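Local structure of sulfate transporter 4.1, chloroplastic (Arabidopsis thaliana, 7LHV) at residues A[529-534]-A[547-552]; A[572-577]-A[588-593]; A[231-236]-A[240-245]; A[217-222]-A[471-476]. The protein cotransports protons and sulfate across the membrane as a member of the SLC26A/SulP family, and may regulate sulfate assimilation. All blocks are in the same frame, centred on the assembly; numbering follows the deposited sequence.

Overall arrangement
The four contacts fall into two distant groups. Contacts 1 and 2 lie in the STAS domain, their centres about 8 Å apart, and meet through neighbouring parallel strands: Val531 N and O pair with Ile573 O and Glu575 N, probably as hydrogen bonds. Contacts 3 and 4 lie in the membrane part, centres about 12 Å apart, with contact 3 nested inside the chain loop that contact 4 closes; Ile242 CG2 packs on Leu222 O at 3.7 Å. Centres of contacts 2 and 3 are about 62 Å apart, on opposite sides of the chain's centre. The Ser236 side chain lies about 12 Å from a bound sphingosine 1-phosphate, and that of Leu473 about 14 Å from one.

Contact 1. Residues A[529-534]-A[547-552]; sequences VIVRID and DRLREY
Tyr552 reaches from the helix to the strand and lays its phenol across two valines, Val529, partly exposed, and Val531, buried. CG1 of Val529 comes at the ring from the opposite direction, 3.6 Å from Tyr552 CE1 and close to CZ. Two residues on, on the same face of the strand, CG2 of Val531 sits 3.3 Å from Tyr552 OH and 3.9 Å from Tyr552 CZ. Both methyls meet the ring obliquely. With CG of Tyr552 anti to its carbonyl carbon (chi1 -55°), the ring extends toward the strand, and its hydroxyl end carries the contact with Val531. A turn earlier, Leu549 adds a thinner touch, its CD2 4.2 Å from CG1 of Val531. This is the first half of a beta-alpha-beta unit of the STAS domain: strand 527-533 runs into helix 542-560, which returns at 176° to it, the short axes 11.2 Å apart, before strand 569-575 takes its place in the sheet. Leu549 also packs on Leu593 and Tyr552 on Tyr597, both of helix 584-599. The other side of the contact is polar and looser. Glu551 is exposed, and its OE1 lies 3.6 Å from Arg548 NE in a long salt bridge along the helix. Arg550 forms a salt bridge with Glu596 and packs on Ala357 of the second subunit. Toward the C-terminal part of 529-534, Arg532 NH2 donates to Asp534 OD2 at 3.3 Å as part of a salt bridge, in the guanidinium plane and on the carboxylate's syn side but 20° out of its plane; OD2 is also bonded to His500.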
loop_
_atom_site.group_PDB
_atom_site.type_symbol
_atom_site.label_atom_id
_atom_site.label_comp_id
_atom_site.label_asym_id
_atom_site.label_seq_id
_atom_site.Cartn_x
_atom_site.Cartn_y
_atom_site.Cartn_z
ATOM N N VAL A 529 0.894 35.944 1.405
ATOM C CA VAL A 529 1.442 34.689 1.899
ATOM C C VAL A 529 2.060 33.948 0.725
ATOM O O VAL A 529 1.396 33.728 -0.294
ATOM C CB VAL A 529 0.365 33.829 2.583
ATOM C CG1 VAL A 529 0.832 32.395 2.699
ATOM C CG2 VAL A 529 0.050 34.384 3.954
ATOM N N ILE A 530 3.327 33.569 0.865
ATOM C CA ILE A 530 4.057 32.835 -0.163
ATOM C C ILE A 530 4.220 31.402 0.318
ATOM O O ILE A 530 4.823 31.158 1.370
ATOM C CB ILE A 530 5.417 33.478 -0.462
ATOM C CG1 ILE A 530 5.258 34.987 -0.625
ATOM C CG2 ILE A 530 6.028 32.865 -1.705
ATOM C CD1 ILE A 530 6.544 35.755 -0.491
ATOM N N VAL A 531 3.694 30.455 -0.453
ATOM C CA VAL A 531 3.651 29.049 -0.074
ATOM C C VAL A 531 4.405 28.240 -1.118
ATOM O O VAL A 531 4.182 28.410 -2.321
ATOM C CB VAL A 531 2.202 28.549 0.065
ATOM C CG1 VAL A 531 2.163 27.039 0.123
ATOM C CG2 VAL A 531 1.567 29.138 1.303
ATOM N N ARG A 532 5.291 27.361 -0.660
ATOM C CA ARG A 532 6.036 26.458 -1.525
ATOM C C ARG A 532 5.706 25.025 -1.144
ATOM O O ARG A 532 5.807 24.652 0.030
ATOM C CB ARG A 532 7.539 26.698 -1.409
ATOM C CG ARG A 532 8.397 25.917 -2.366
ATOM C CD ARG A 532 9.862 26.092 -2.018
ATOM N NE ARG A 532 10.177 25.487 -0.730
ATOM C CZ ARG A 532 11.112 25.934 0.099
ATOM N NH1 ARG A 532 11.854 26.986 -0.200
ATOM N NH2 ARG A 532 11.304 25.307 1.255
ATOM N N ILE A 533 5.309 24.229 -2.130
ATOM C CA ILE A 533 5.021 22.817 -1.922
ATOM C C ILE A 533 6.291 22.039 -2.241
ATOM O O ILE A 533 6.654 21.883 -3.408
ATOM C CB ILE A 533 3.846 22.346 -2.783
ATOM C CG1 ILE A 533 2.572 23.106 -2.414
ATOM C CG2 ILE A 533 3.638 20.852 -2.623
ATOM C CD1 ILE A 533 2.210 24.200 -3.389
ATOM N N ASP A 534 6.962 21.541 -1.206
ATOM C CA ASP A 534 8.244 20.872 -1.386
ATOM C C ASP A 534 8.070 19.420 -1.808
ATOM O O ASP A 534 8.660 18.523 -1.197
ATOM C CB ASP A 534 9.063 20.940 -0.096
ATOM C CG ASP A 534 9.416 22.355 0.299
ATOM O OD1 ASP A 534 9.763 23.154 -0.594
ATOM O OD2 ASP A 534 9.349 22.675 1.504
ATOM N N ASP A 547 -6.159 21.074 2.259
ATOM C CA ASP A 547 -6.429 21.531 3.622
ATOM C C ASP A 547 -5.490 22.662 4.027
ATOM O O ASP A 547 -5.917 23.653 4.640
ATOM C CB ASP A 547 -6.301 20.364 4.596
ATOM C CG ASP A 547 -7.308 19.268 4.326
ATOM O OD1 ASP A 547 -8.019 19.352 3.303
ATOM O OD2 ASP A 547 -7.386 18.320 5.134
ATOM N N ARG A 548 -4.204 22.532 3.694
ATOM C CA ARG A 548 -3.240 23.570 4.045
ATOM C C ARG A 548 -3.557 24.882 3.346
ATOM O O ARG A 548 -3.386 25.959 3.927
ATOM C CB ARG A 548 -1.824 23.110 3.707
ATOM C CG ARG A 548 -1.306 22.009 4.607
ATOM C CD ARG A 548 -1.174 22.507 6.033
ATOM N NE ARG A 548 -0.347 23.704 6.112
ATOM C CZ ARG A 548 0.968 23.700 6.290
ATOM N NH1 ARG A 548 1.642 22.571 6.429
ATOM N NH2 ARG A 548 1.620 24.857 6.331
ATOM N N LEU A 549 -4.003 24.816 2.090
ATOM C CA LEU A 549 -4.354 26.039 1.380
ATOM C C LEU A 549 -5.688 26.607 1.855
ATOM O O LEU A 549 -5.906 27.820 1.764
ATOM C CB LEU A 549 -4.374 25.776 -0.124
ATOM C CG LEU A 549 -3.004 25.407 -0.701
ATOM C CD1 LEU A 549 -3.093 25.129 -2.190
ATOM C CD2 LEU A 549 -1.987 26.495 -0.417
ATOM N N ARG A 550 -6.587 25.758 2.357
ATOM C CA ARG A 550 -7.850 26.231 2.910
ATOM C C ARG A 550 -7.705 26.816 4.306
ATOM O O ARG A 550 -8.625 27.498 4.774
ATOM C CB ARG A 550 -8.876 25.096 2.950
ATOM C CG ARG A 550 -9.487 24.741 1.609
ATOM C CD ARG A 550 -10.322 23.478 1.722
ATOM N NE ARG A 550 -11.113 23.227 0.525
ATOM C CZ ARG A 550 -11.626 22.048 0.203
ATOM N NH1 ARG A 550 -11.442 20.984 0.966
ATOM N NH2 ARG A 550 -12.340 21.934 -0.912
ATOM N N GLU A 551 -6.600 26.531 4.997
ATOM C CA GLU A 551 -6.373 27.178 6.288
ATOM C C GLU A 551 -6.397 28.696 6.160
ATOM O O GLU A 551 -6.815 29.400 7.086
ATOM C CB GLU A 551 -5.053 26.717 6.904
ATOM C CG GLU A 551 -5.032 25.263 7.329
ATOM C CD GLU A 551 -3.700 24.853 7.921
ATOM O OE1 GLU A 551 -2.756 25.671 7.885
ATOM O OE2 GLU A 551 -3.596 23.716 8.427
ATOM N N TYR A 552 -5.963 29.223 5.015
ATOM C CA TYR A 552 -6.000 30.668 4.807
ATOM C C TYR A 552 -7.430 31.173 4.650
ATOM O O TYR A 552 -7.768 32.257 5.142
ATOM C CB TYR A 552 -5.137 31.031 3.602
ATOM C CG TYR A 552 -3.729 30.510 3.754
ATOM C CD1 TYR A 552 -2.842 31.109 4.638
ATOM C CD2 TYR A 552 -3.299 29.394 3.054
ATOM C CE1 TYR A 552 -1.561 30.626 4.799
ATOM C CE2 TYR A 552 -2.019 28.904 3.209
ATOM C CZ TYR A 552 -1.155 29.524 4.084
ATOM O OH TYR A 552 0.122 29.042 4.243
#

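Contact 2. Residues A[572-577]-A[588-593]; sequences VILEMS and EALKEL
Within the beta-alpha-beta unit formed by strand 569-575, helix 584-599 and strand 603-606, Leu574 and Leu590 meet by their CD2 methyls, 3.9 Å apart. The two side chains lie alongside each other, running in opposite senses, each with CG anti to its own carbonyl carbon (chi1 -78° for Leu574 and -79° for Leu590), which brings the two CD2 methyls together although CA of Leu574 and CA of Leu590 are still 10.3 Å apart. Met576, just past the strand's end, adds a looser touch on the second branch of the same leucine: its CE lies 4.4 Å from Leu590 CD1. Leu590 is thus shared by a strand residue and by the first residue of the loop that follows, a purely apolar contact that is wholly buried. The sheet belongs to the STAS domain, where helices 542-560 and 584-599 pack beside the strands; Leu574 also packs on Ile533 of the neighbouring strand, while Ala589 and Leu593 rest on helix 542-560. Another flank of helix 584-599 is charged. Lys591 NZ lies 3.5 Å from Glu588 OE2 in a salt bridge one turn apart and also donates to the carbonyl of Ser620. Glu588 and Lys591 both pack on Phe453 of the second subunit, putting this charged flank of the helix against the partner's transporter part.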
loop_
_atom_site.group_PDB
_atom_site.type_symbol
_atom_site.label_atom_id
_atom_site.label_comp_id
_atom_site.label_asym_id
_atom_site.label_seq_id
_atom_site.Cartn_x
_atom_site.Cartn_y
_atom_site.Cartn_z
ATOM N N VAL A 572 -2.274 35.004 -2.396
ATOM C CA VAL A 572 -1.585 33.769 -2.045
ATOM C C VAL A 572 -0.763 33.341 -3.249
ATOM O O VAL A 572 -1.315 33.119 -4.331
ATOM C CB VAL A 572 -2.559 32.653 -1.633
ATOM C CG1 VAL A 572 -1.829 31.327 -1.557
ATOM C CG2 VAL A 572 -3.199 32.980 -0.299
ATOM N N ILE A 573 0.546 33.216 -3.061
ATOM C CA ILE A 573 1.475 32.878 -4.133
ATOM C C ILE A 573 2.002 31.477 -3.884
ATOM O O ILE A 573 2.450 31.163 -2.775
ATOM C CB ILE A 573 2.633 33.888 -4.216
ATOM C CG1 ILE A 573 2.089 35.313 -4.233
ATOM C CG2 ILE A 573 3.475 33.625 -5.449
ATOM C CD1 ILE A 573 3.143 36.357 -4.029
ATOM N N LEU A 574 1.947 30.631 -4.909
ATOM C CA LEU A 574 2.459 29.269 -4.829
ATOM C C LEU A 574 3.798 29.192 -5.545
ATOM O O LEU A 574 3.901 29.526 -6.728
ATOM C CB LEU A 574 1.475 28.258 -5.412
ATOM C CG LEU A 574 0.282 27.875 -4.540
ATOM C CD1 LEU A 574 -0.717 28.998 -4.427
ATOM C CD2 LEU A 574 -0.375 26.626 -5.091
ATOM N N GLU A 575 4.818 28.749 -4.816
ATOM C CA GLU A 575 6.118 28.444 -5.394
ATOM C C GLU A 575 6.093 26.996 -5.852
ATOM O O GLU A 575 6.092 26.077 -5.027
ATOM C CB GLU A 575 7.223 28.667 -4.370
ATOM C CG GLU A 575 7.366 30.097 -3.958
ATOM C CD GLU A 575 7.830 30.960 -5.094
ATOM O OE1 GLU A 575 8.596 30.471 -5.950
ATOM O OE2 GLU A 575 7.396 32.122 -5.148
ATOM N N MET A 576 6.059 26.779 -7.162
ATOM C CA MET A 576 5.987 25.429 -7.697
ATOM C C MET A 576 7.308 24.990 -8.314
ATOM O O MET A 576 7.334 24.063 -9.127
ATOM C CB MET A 576 4.842 25.322 -8.705
ATOM C CG MET A 576 3.481 25.491 -8.046
ATOM S SD MET A 576 2.074 25.460 -9.163
ATOM C CE MET A 576 2.068 23.736 -9.625
ATOM N N SER A 577 8.405 25.657 -7.952
ATOM C CA SER A 577 9.719 25.220 -8.414
ATOM C C SER A 577 10.100 23.821 -7.938
ATOM O O SER A 577 10.617 23.047 -8.762
ATOM C CB SER A 577 10.783 26.260 -8.031
ATOM O OG SER A 577 10.778 26.562 -6.650
ATOM N N GLU A 588 -7.278 20.075 -10.910
ATOM C CA GLU A 588 -8.660 20.198 -10.450
ATOM C C GLU A 588 -8.726 20.870 -9.082
ATOM O O GLU A 588 -9.531 21.785 -8.861
ATOM C CB GLU A 588 -9.329 18.826 -10.412
ATOM C CG GLU A 588 -10.111 18.493 -11.670
ATOM C CD GLU A 588 -11.337 19.375 -11.841
ATOM O OE1 GLU A 588 -12.214 19.360 -10.952
ATOM O OE2 GLU A 588 -11.422 20.088 -12.864
ATOM N N ALA A 589 -7.871 20.440 -8.152
ATOM C CA ALA A 589 -7.849 21.060 -6.834
ATOM C C ALA A 589 -7.400 22.512 -6.915
ATOM O O ALA A 589 -7.905 23.361 -6.178
ATOM C CB ALA A 589 -6.944 20.271 -5.894
ATOM N N LEU A 590 -6.443 22.815 -7.792
ATOM C CA LEU A 590 -5.997 24.195 -7.936
ATOM C C LEU A 590 -7.122 25.087 -8.442
ATOM O O LEU A 590 -7.295 26.212 -7.963
ATOM C CB LEU A 590 -4.789 24.259 -8.868
ATOM C CG LEU A 590 -3.448 23.876 -8.236
ATOM C CD1 LEU A 590 -2.334 23.915 -9.266
ATOM C CD2 LEU A 590 -3.132 24.791 -7.067
ATOM N N LYS A 591 -7.908 24.595 -9.403
ATOM C CA LYS A 591 -9.056 25.361 -9.878
ATOM C C LYS A 591 -10.094 25.547 -8.776
ATOM O O LYS A 591 -10.670 26.635 -8.630
ATOM C CB LYS A 591 -9.676 24.677 -11.095
ATOM C CG LYS A 591 -8.837 24.797 -12.355
ATOM C CD LYS A 591 -9.630 24.426 -13.595
ATOM C CE LYS A 591 -9.789 22.924 -13.727
ATOM N NZ LYS A 591 -10.272 22.543 -15.082
ATOM N N GLU A 592 -10.344 24.498 -7.987
ATOM C CA GLU A 592 -11.300 24.622 -6.888
ATOM C C GLU A 592 -10.838 25.649 -5.859
ATOM O O GLU A 592 -11.637 26.471 -5.391
ATOM C CB GLU A 592 -11.525 23.264 -6.227
ATOM C CG GLU A 592 -12.244 22.263 -7.108
ATOM C CD GLU A 592 -12.393 20.908 -6.445
ATOM O OE1 GLU A 592 -12.037 20.785 -5.254
ATOM O OE2 GLU A 592 -12.865 19.966 -7.115
ATOM N N LEU A 593 -9.556 25.617 -5.488
ATOM C CA LEU A 593 -9.036 26.599 -4.539
ATOM C C LEU A 593 -9.051 28.004 -5.118
ATOM O O LEU A 593 -9.289 28.970 -4.388
ATOM C CB LEU A 593 -7.629 26.222 -4.072
ATOM C CG LEU A 593 -7.463 25.211 -2.932
ATOM C CD1 LEU A 593 -8.060 25.793 -1.666
ATOM C CD2 LEU A 593 -8.099 23.872 -3.218
#

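Contact 3. Residues A[231-236]-A[240-245]; sequences YSIARS and VPIVES
Ile233 carries CG1 between its backbone N and carbonyl carbon (chi1 70°), and Ser245 places OG in the same way (chi1 58°); these torsions send the CD1 end of the isoleucine toward Ile242 and turn the serine hydroxyl back onto its own helix. Their residues belong to the loop joining helix 206-229 to the short helix 239-249, and to that helix itself, within the sulfate permease family region. Ile233 CD1 and Ile242 CG2 are 4.0 Å apart, their side chains crossing obliquely. Alongside, Ala234 CB lies 3.4 Å from Ser245 CB, and Ile233 CB lies 3.7 Å from Ser245 OG. That hydroxyl donates to Ile242 O, three residues earlier, at 2.6 Å, tilted 32° from the carbonyl plane. Further along the loop Ser236 packs CB on the ring of Pro241, 3.8 Å from CG, and OG of Ser236 donates to the carbonyl of the preceding Arg235 from above the carbonyl plane, not on a lone pair. Ile242 is buried and its side chain packs on Ser223 as well, while Ile233 also touches Lys226; both isoleucines therefore contact helix 206-229 too. Tyr231 stands at the start of the loop, its ring meeting Ser245 O obliquely, and its hydroxyl bonds to Ile246 O. Finally, the carbonyl O of Ser236 lies 3.4 Å from Ile242 CD1.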
loop_
_atom_site.group_PDB
_atom_site.type_symbol
_atom_site.label_atom_id
_atom_site.label_comp_id
_atom_site.label_asym_id
_atom_site.label_seq_id
_atom_site.Cartn_x
_atom_site.Cartn_y
_atom_site.Cartn_z
ATOM N N TYR A 231 12.323 -36.631 22.155
ATOM C CA TYR A 231 10.931 -37.008 21.959
ATOM C C TYR A 231 10.254 -36.004 21.039
ATOM O O TYR A 231 10.607 -34.822 21.013
ATOM C CB TYR A 231 10.168 -37.098 23.290
ATOM C CG TYR A 231 10.248 -35.856 24.151
ATOM C CD1 TYR A 231 9.337 -34.823 24.001
ATOM C CD2 TYR A 231 11.222 -35.730 25.129
ATOM C CE1 TYR A 231 9.402 -33.694 24.790
ATOM C CE2 TYR A 231 11.293 -34.606 25.923
ATOM C CZ TYR A 231 10.382 -33.592 25.749
ATOM O OH TYR A 231 10.452 -32.468 26.539
ATOM N N SER A 232 9.278 -36.492 20.278
ATOM C CA SER A 232 8.557 -35.639 19.346
ATOM C C SER A 232 7.729 -34.605 20.097
ATOM O O SER A 232 7.096 -34.908 21.111
ATOM C CB SER A 232 7.656 -36.479 18.444
ATOM O OG SER A 232 7.130 -35.700 17.383
ATOM N N ILE A 233 7.735 -33.377 19.590
ATOM C CA ILE A 233 6.994 -32.282 20.191
ATOM C C ILE A 233 5.918 -31.832 19.211
ATOM O O ILE A 233 5.940 -32.172 18.028
ATOM C CB ILE A 233 7.910 -31.110 20.585
ATOM C CG1 ILE A 233 8.436 -30.407 19.333
ATOM C CG2 ILE A 233 9.061 -31.603 21.445
ATOM C CD1 ILE A 233 9.229 -29.161 19.623
ATOM N N ALA A 234 4.957 -31.064 19.721
ATOM C CA ALA A 234 3.887 -30.563 18.869
ATOM C C ALA A 234 4.454 -29.643 17.800
ATOM O O ALA A 234 5.262 -28.756 18.084
ATOM C CB ALA A 234 2.835 -29.826 19.697
ATOM N N ARG A 235 4.020 -29.862 16.564
ATOM C CA ARG A 235 4.512 -29.113 15.416
ATOM C C ARG A 235 3.683 -27.843 15.261
ATOM O O ARG A 235 2.483 -27.907 14.978
ATOM C CB ARG A 235 4.454 -29.986 14.164
ATOM C CG ARG A 235 5.070 -29.365 12.937
ATOM C CD ARG A 235 4.021 -28.609 12.156
ATOM N NE ARG A 235 4.531 -28.115 10.887
ATOM C CZ ARG A 235 3.871 -27.283 10.097
ATOM N NH1 ARG A 235 2.650 -26.866 10.395
ATOM N NH2 ARG A 235 4.452 -26.854 8.983
ATOM N N SER A 236 4.323 -26.691 15.445
ATOM C CA SER A 236 3.651 -25.413 15.269
ATOM C C SER A 236 4.694 -24.331 15.036
ATOM O O SER A 236 5.881 -24.519 15.311
ATOM C CB SER A 236 2.772 -25.065 16.475
ATOM O OG SER A 236 1.613 -25.883 16.508
ATOM N N VAL A 240 4.207 -20.546 22.095
ATOM C CA VAL A 240 3.435 -21.072 23.219
ATOM C C VAL A 240 3.103 -22.553 23.053
ATOM O O VAL A 240 3.346 -23.324 23.994
ATOM C CB VAL A 240 2.188 -20.204 23.457
ATOM C CG1 VAL A 240 1.327 -20.801 24.551
ATOM C CG2 VAL A 240 2.594 -18.783 23.810
ATOM N N PRO A 241 2.547 -23.014 21.922
ATOM C CA PRO A 241 2.325 -24.465 21.782
ATOM C C PRO A 241 3.603 -25.283 21.832
ATOM O O PRO A 241 3.596 -26.394 22.373
ATOM C CB PRO A 241 1.623 -24.582 20.423
ATOM C CG PRO A 241 1.956 -23.335 19.707
ATOM C CD PRO A 241 2.025 -22.282 20.757
ATOM N N ILE A 242 4.708 -24.761 21.295
ATOM C CA ILE A 242 5.967 -25.501 21.323
ATOM C C ILE A 242 6.429 -25.707 22.759
ATOM O O ILE A 242 6.801 -26.816 23.162
ATOM C CB ILE A 242 7.039 -24.773 20.490
ATOM C CG1 ILE A 242 6.665 -24.773 19.010
ATOM C CG2 ILE A 242 8.396 -25.419 20.693
ATOM C CD1 ILE A 242 7.551 -23.887 18.166
ATOM N N VAL A 243 6.402 -24.637 23.557
ATOM C CA VAL A 243 6.842 -24.738 24.944
ATOM C C VAL A 243 5.893 -25.623 25.741
ATOM O O VAL A 243 6.325 -26.406 26.598
ATOM C CB VAL A 243 6.976 -23.337 25.563
ATOM C CG1 VAL A 243 7.332 -23.436 27.034
ATOM C CG2 VAL A 243 8.022 -22.532 24.814
ATOM N N GLU A 244 4.588 -25.524 25.471
ATOM C CA GLU A 244 3.628 -26.382 26.157
ATOM C C GLU A 244 3.885 -27.851 25.852
ATOM O O GLU A 244 3.850 -28.695 26.753
ATOM C CB GLU A 244 2.203 -25.996 25.762
ATOM C CG GLU A 244 1.699 -24.718 26.406
ATOM C CD GLU A 244 0.324 -24.324 25.910
ATOM O OE1 GLU A 244 -0.325 -25.155 25.240
ATOM O OE2 GLU A 244 -0.112 -23.191 26.196
ATOM N N SER A 245 4.153 -28.175 24.586
ATOM C CA SER A 245 4.442 -29.556 24.219
ATOM C C SER A 245 5.737 -30.043 24.852
ATOM O O SER A 245 5.824 -31.195 25.290
ATOM C CB SER A 245 4.512 -29.688 22.704
ATOM O OG SER A 245 5.508 -28.833 22.175
#

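Contact 4. Residues A[217-222]-A[471-476]; sequences AIVIGL and ITLFFG
Leu473 CD1 is the meeting point, lying 3.7 Å from Ile218 CG2 and 3.8 Å from Ile218 CB. The same methyl touches Val219 more distantly, 4.4 Å from its CG2, so a single leucine branch fits beside two successive residues of the facing helix. The side chains of Ile218 and Leu473 cross at about a right angle, and Ile218 CG2 is anti to the backbone N, turned toward the leucine. The nearest CA atoms, those of Val219 and Leu473, are 6.9 Å apart. Around this apolar centre, Ile239 of helix 239-249 packs against both Val219 and Leu473 and takes a backbone hydrogen bond with Leu473, while Ala215 in helix 206-229 also meets the leucine. Further out, Val446 lies on Ile218. The residue preceding Leu473, Thr472, bonds by OG1 to Thr468 O, one turn back in its own helix. Helix 459-474 ends here: Phe475 is the first residue to leave helical geometry and Gly476 stands at the N-cap of helix 477-496, whose residues line a bound sphingosine 1-phosphate. Contacts of this kind, between predicted transmembrane segments far apart in sequence, belong to the helical bundle of the SLC26A/SulP transporter domain.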
loop_
_atom_site.group_PDB
_atom_site.type_symbol
_atom_site.label_atom_id
_atom_site.label_comp_id
_atom_site.label_asym_id
_atom_site.label_seq_id
_atom_site.Cartn_x
_atom_site.Cartn_y
_atom_site.Cartn_z
ATOM N N ALA A 217 14.174 -17.146 13.349
ATOM C CA ALA A 217 15.330 -17.866 13.872
ATOM C C ALA A 217 15.025 -18.489 15.227
ATOM O O ALA A 217 15.398 -19.641 15.490
ATOM C CB ALA A 217 16.529 -16.930 13.972
ATOM N N ILE A 218 14.350 -17.744 16.102
ATOM C CA ILE A 218 13.981 -18.304 17.403
ATOM C C ILE A 218 13.026 -19.480 17.227
ATOM O O ILE A 218 13.153 -20.510 17.902
ATOM C CB ILE A 218 13.388 -17.215 18.314
ATOM C CG1 ILE A 218 14.471 -16.218 18.716
ATOM C CG2 ILE A 218 12.774 -17.834 19.553
ATOM C CD1 ILE A 218 13.942 -15.021 19.458
ATOM N N VAL A 219 12.058 -19.348 16.319
ATOM C CA VAL A 219 11.117 -20.437 16.064
ATOM C C VAL A 219 11.846 -21.663 15.529
ATOM O O VAL A 219 11.550 -22.797 15.919
ATOM C CB VAL A 219 10.009 -19.968 15.102
ATOM C CG1 VAL A 219 9.254 -21.157 14.537
ATOM C CG2 VAL A 219 9.057 -19.033 15.818
ATOM N N ILE A 220 12.808 -21.458 14.629
ATOM C CA ILE A 220 13.567 -22.571 14.066
ATOM C C ILE A 220 14.355 -23.288 15.153
ATOM O O ILE A 220 14.373 -24.524 15.218
ATOM C CB ILE A 220 14.489 -22.067 12.940
ATOM C CG1 ILE A 220 13.677 -21.698 11.701
ATOM C CG2 ILE A 220 15.517 -23.115 12.592
ATOM C CD1 ILE A 220 14.433 -20.836 10.723
ATOM N N GLY A 221 15.019 -22.526 16.026
ATOM C CA GLY A 221 15.759 -23.149 17.111
ATOM C C GLY A 221 14.868 -23.931 18.057
ATOM O O GLY A 221 15.199 -25.053 18.460
ATOM N N LEU A 222 13.721 -23.354 18.424
ATOM C CA LEU A 222 12.809 -24.054 19.321
ATOM C C LEU A 222 12.146 -25.251 18.656
ATOM O O LEU A 222 11.710 -26.168 19.356
ATOM C CB LEU A 222 11.744 -23.094 19.846
ATOM C CG LEU A 222 12.193 -22.200 21.002
ATOM C CD1 LEU A 222 11.034 -21.381 21.522
ATOM C CD2 LEU A 222 12.802 -23.031 22.117
ATOM N N ILE A 471 4.959 -10.319 17.215
ATOM C CA ILE A 471 3.794 -10.913 16.572
ATOM C C ILE A 471 4.180 -12.183 15.825
ATOM O O ILE A 471 3.459 -13.186 15.874
ATOM C CB ILE A 471 3.112 -9.883 15.655
ATOM C CG1 ILE A 471 2.278 -8.920 16.498
ATOM C CG2 ILE A 471 2.239 -10.570 14.624
ATOM C CD1 ILE A 471 1.623 -7.830 15.705
ATOM N N THR A 472 5.325 -12.178 15.137
ATOM C CA THR A 472 5.770 -13.397 14.473
ATOM C C THR A 472 6.110 -14.488 15.479
ATOM O O THR A 472 5.893 -15.673 15.203
ATOM C CB THR A 472 6.972 -13.097 13.579
ATOM O OG1 THR A 472 6.659 -12.000 12.713
ATOM C CG2 THR A 472 7.330 -14.303 12.739
ATOM N N LEU A 473 6.628 -14.115 16.648
ATOM C CA LEU A 473 6.964 -15.104 17.663
ATOM C C LEU A 473 5.713 -15.753 18.240
ATOM O O LEU A 473 5.623 -16.985 18.325
ATOM C CB LEU A 473 7.783 -14.440 18.767
ATOM C CG LEU A 473 8.833 -15.285 19.479
ATOM C CD1 LEU A 473 9.941 -15.669 18.524
ATOM C CD2 LEU A 473 9.383 -14.541 20.682
ATOM N N PHE A 474 4.730 -14.945 18.636
ATOM C CA PHE A 474 3.567 -15.465 19.345
ATOM C C PHE A 474 2.457 -15.919 18.407
ATOM O O PHE A 474 1.776 -16.908 18.690
ATOM C CB PHE A 474 3.037 -14.414 20.319
ATOM C CG PHE A 474 3.872 -14.269 21.550
ATOM C CD1 PHE A 474 3.775 -15.188 22.578
ATOM C CD2 PHE A 474 4.767 -13.223 21.675
ATOM C CE1 PHE A 474 4.549 -15.063 23.710
ATOM C CE2 PHE A 474 5.543 -13.093 22.806
ATOM C CZ PHE A 474 5.435 -14.013 23.825
ATOM N N PHE A 475 2.257 -15.215 17.303
ATOM C CA PHE A 475 1.289 -15.606 16.297
ATOM C C PHE A 475 2.023 -16.285 15.144
ATOM O O PHE A 475 3.226 -16.549 15.214
ATOM C CB PHE A 475 0.481 -14.387 15.855
ATOM C CG PHE A 475 -0.210 -13.682 16.987
ATOM C CD1 PHE A 475 -1.459 -14.092 17.415
ATOM C CD2 PHE A 475 0.398 -12.622 17.634
ATOM C CE1 PHE A 475 -2.089 -13.451 18.461
ATOM C CE2 PHE A 475 -0.229 -11.979 18.680
ATOM C CZ PHE A 475 -1.473 -12.394 19.093
ATOM N N GLY A 476 1.306 -16.574 14.070
ATOM C CA GLY A 476 1.892 -17.310 12.971
ATOM C C GLY A 476 2.910 -16.498 12.195
ATOM O O GLY A 476 3.077 -15.291 12.372
#